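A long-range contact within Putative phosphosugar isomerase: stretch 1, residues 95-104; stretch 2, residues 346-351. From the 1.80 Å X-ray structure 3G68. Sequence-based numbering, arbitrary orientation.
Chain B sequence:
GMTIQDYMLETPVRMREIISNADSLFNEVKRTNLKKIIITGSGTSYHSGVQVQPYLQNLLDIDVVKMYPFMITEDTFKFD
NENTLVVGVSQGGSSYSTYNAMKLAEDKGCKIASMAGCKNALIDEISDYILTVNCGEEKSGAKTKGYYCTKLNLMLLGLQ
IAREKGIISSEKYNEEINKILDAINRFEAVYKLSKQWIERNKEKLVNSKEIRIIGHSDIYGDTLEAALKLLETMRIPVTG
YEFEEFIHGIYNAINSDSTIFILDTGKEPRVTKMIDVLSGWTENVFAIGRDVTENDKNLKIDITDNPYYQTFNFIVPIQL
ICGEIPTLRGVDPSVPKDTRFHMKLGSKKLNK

Stretch 1 95-104: SYSTYNAMKL
Stretch 2 (346-351) GSKKLN

In the putative phosphosugar isomerase, an extended segment close to the end of the chain packs along one flank of a helix, with touching residues at least 248 positions apart in the sequence. The helix spans Tyr-96 to Leu-104 within stretch 1 and continues beyond it. Its phi/psi values lie near -60/-45, and its i to i-4 backbone hydrogen bonds run from Tyr-99 N to Ser-95 O (2.8 Å) through Leu-104 N to Asn-100 O (3.2 Å). Ser-95 occupies the N-cap position, but its side chain makes no capping bond. Stretch 2 has no regular secondary structure. Gly-346, with phi/psi of 96/167, follows a helix; Ser-347 and Lys-348 are extended at -91/167 and -85/170, and Lys-349 and Leu-350 continue at -71/117 and -75/115. The two segments advance in the same sense: Tyr-96 CA lies 5.9 Å from Leu-350 CA, and one helical turn later Asn-100 CA lies 5.6 Å from Asn-351 CA. Together they bury 412 Å².

Asn-100 supplies both hydrogen bonds of the contact. Its CA-to-CB bond points sideways, but chi1 of -70° (m) and chi2 of -14° bring the amide nearer to stretch 2, where it meets the backbone as donor and acceptor at once. Asn-351 N donates to Asn-100 OD1 over 2.9 Å in a nearly straight bond (172°), while Asn-100 ND2 donates to Lys-349 O over 2.7 Å, short but more bent at 135°. The amide thus spans Leu-350, whose CA sits 3.4 Å from Asn-100 OD1. Both bonds engage main-chain groups of stretch 2, so neither uses one of its side chains.

Tyr-96 covers as much surface as Asn-100, 81 Å² each, but by packing. Its CA-to-CB bond points toward stretch 2, and the ring, at chi1 -80° (m) and chi2 39°, is bordered by Ser-347, Lys-348 and Leu-350. Ser-347 OG lies over one face, and Ser-347 CB makes an off-centre CH-pi contact, 4.3 Å from the Tyr-96 ring centroid and 29° off the normal. Lys-348 O approaches the ring edge near its plane, 3.1 Å from Tyr-96 CD2. Leu-350 CB, the last side-chain atom modelled for that residue, reaches Tyr-96 CE2 at 3.5 Å.

Lys-348 contributes 69 Å², and its aliphatic chain also packs on the helix. Its CA-to-CB bond points sideways, and rotamers p, t, m and t (69°, -162°, -63°, -176°) carry the chain across the first turn of the helix, its end coming nearer than the sideways CA-to-CB bond suggests. Lys-348 CG lies 3.7 Å from Tyr-96 CB and 3.8 Å from Asn-100 ND2, bridging one helical turn; Lys-348 CD then comes within 3.7 Å of Ser-97 N, and Lys-348 NZ within 4.0 Å of Ser-97 CB. Farther along the helix, Lys-103, modelled only to CB, points toward stretch 2, with Lys-103 CB 3.7 Å from Asn-351 O.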

# COMPACT_ATOMS: atom_id res chain seq x y z
N SER B 95 -31.11 -46.38 30.42
CA SER B 95 -31.20 -46.53 31.87
C SER B 95 -32.67 -46.79 32.26
O SER B 95 -33.57 -45.97 32.00
CB SER B 95 -30.63 -45.32 32.62
OG SER B 95 -29.20 -45.33 32.57
N TYR B 96 -32.89 -47.95 32.89
CA TYR B 96 -34.22 -48.41 33.31
C TYR B 96 -34.85 -47.47 34.32
O TYR B 96 -36.04 -47.16 34.24
CB TYR B 96 -34.14 -49.84 33.84
CG TYR B 96 -34.09 -50.88 32.76
CD1 TYR B 96 -33.36 -50.68 31.58
CD2 TYR B 96 -34.77 -52.09 32.91
CE1 TYR B 96 -33.33 -51.63 30.58
CE2 TYR B 96 -34.75 -53.05 31.91
CZ TYR B 96 -34.02 -52.82 30.75
OH TYR B 96 -33.97 -53.75 29.76
N SER B 97 -34.03 -47.00 35.25
CA SER B 97 -34.43 -46.01 36.24
C SER B 97 -35.11 -44.82 35.52
O SER B 97 -36.27 -44.48 35.79
CB SER B 97 -33.18 -45.59 37.06
OG SER B 97 -31.99 -45.44 36.24
N THR B 98 -34.39 -44.26 34.55
CA THR B 98 -34.86 -43.13 33.76
C THR B 98 -36.06 -43.51 32.89
O THR B 98 -37.06 -42.81 32.89
CB THR B 98 -33.74 -42.59 32.90
OG1 THR B 98 -32.62 -42.35 33.75
CG2 THR B 98 -34.16 -41.29 32.17
N TYR B 99 -35.96 -44.62 32.17
CA TYR B 99 -37.07 -45.12 31.34
C TYR B 99 -38.37 -45.26 32.15
O TYR B 99 -39.44 -44.82 31.71
CB TYR B 99 -36.73 -46.46 30.72
N ASN B 100 -38.25 -45.85 33.35
CA ASN B 100 -39.42 -46.08 34.22
C ASN B 100 -40.07 -44.80 34.73
O ASN B 100 -41.30 -44.75 34.84
CB ASN B 100 -39.05 -46.98 35.41
CG ASN B 100 -38.80 -48.42 34.99
OD1 ASN B 100 -39.11 -48.82 33.87
ND2 ASN B 100 -38.23 -49.20 35.89
N ALA B 101 -39.26 -43.80 35.05
CA ALA B 101 -39.76 -42.50 35.51
C ALA B 101 -40.54 -41.80 34.42
O ALA B 101 -41.58 -41.21 34.69
CB ALA B 101 -38.63 -41.62 35.95
N MSE B 102 -40.02 -41.84 33.19
CA MSE B 102 -40.68 -41.22 32.04
C MSE B 102 -42.06 -41.88 31.79
O MSE B 102 -43.07 -41.19 31.54
CB MSE B 102 -39.81 -41.36 30.78
CG MSE B 102 -38.47 -40.60 30.87
SE MSE B 102 -37.14 -41.18 29.54
CE MSE B 102 -37.87 -40.33 27.99
N LYS B 103 -42.06 -43.21 31.88
CA LYS B 103 -43.25 -44.05 31.65
C LYS B 103 -44.42 -43.74 32.58
O LYS B 103 -45.58 -43.75 32.16
CB LYS B 103 -42.88 -45.52 31.78
N LEU B 104 -44.11 -43.50 33.86
CA LEU B 104 -45.12 -43.12 34.85
C LEU B 104 -45.61 -41.70 34.57
O LEU B 104 -46.80 -41.43 34.68
CB LEU B 104 -44.53 -43.22 36.26
CG LEU B 104 -45.38 -42.87 37.48
CD1 LEU B 104 -46.68 -43.69 37.46
CD2 LEU B 104 -44.60 -43.14 38.72
N GLY B 346 -28.34 -57.45 37.88
CA GLY B 346 -29.56 -57.55 37.10
C GLY B 346 -30.14 -56.15 37.04
O GLY B 346 -29.71 -55.25 37.77
N SER B 347 -31.11 -55.98 36.15
CA SER B 347 -31.80 -54.71 35.95
C SER B 347 -33.02 -54.64 36.84
O SER B 347 -33.44 -55.65 37.43
CB SER B 347 -32.26 -54.59 34.48
OG SER B 347 -31.18 -54.72 33.57
N LYS B 348 -33.59 -53.44 36.95
CA LYS B 348 -34.85 -53.26 37.67
C LYS B 348 -35.96 -53.56 36.64
O LYS B 348 -35.68 -53.72 35.44
CB LYS B 348 -34.94 -51.86 38.29
CG LYS B 348 -35.09 -50.70 37.32
CD LYS B 348 -34.74 -49.38 37.96
CE LYS B 348 -35.66 -49.01 39.10
NZ LYS B 348 -35.35 -47.66 39.65
N LYS B 349 -37.21 -53.66 37.10
CA LYS B 349 -38.33 -54.00 36.20
C LYS B 349 -38.68 -52.85 35.24
O LYS B 349 -39.09 -51.78 35.69
CB LYS B 349 -39.58 -54.39 37.00
N LEU B 350 -38.52 -53.09 33.93
CA LEU B 350 -38.85 -52.09 32.90
C LEU B 350 -40.38 -52.01 32.73
O LEU B 350 -41.01 -52.98 32.30
CB LEU B 350 -38.20 -52.43 31.56
N ASN B 351 -40.96 -50.86 33.07
CA ASN B 351 -42.41 -50.64 32.96
C ASN B 351 -42.83 -50.29 31.52
O ASN B 351 -43.21 -49.16 31.21
CB ASN B 351 -42.85 -49.55 33.95
CG ASN B 351 -42.51 -49.90 35.39
OD1 ASN B 351 -42.37 -51.07 35.75
ND2 ASN B 351 -42.36 -48.87 36.23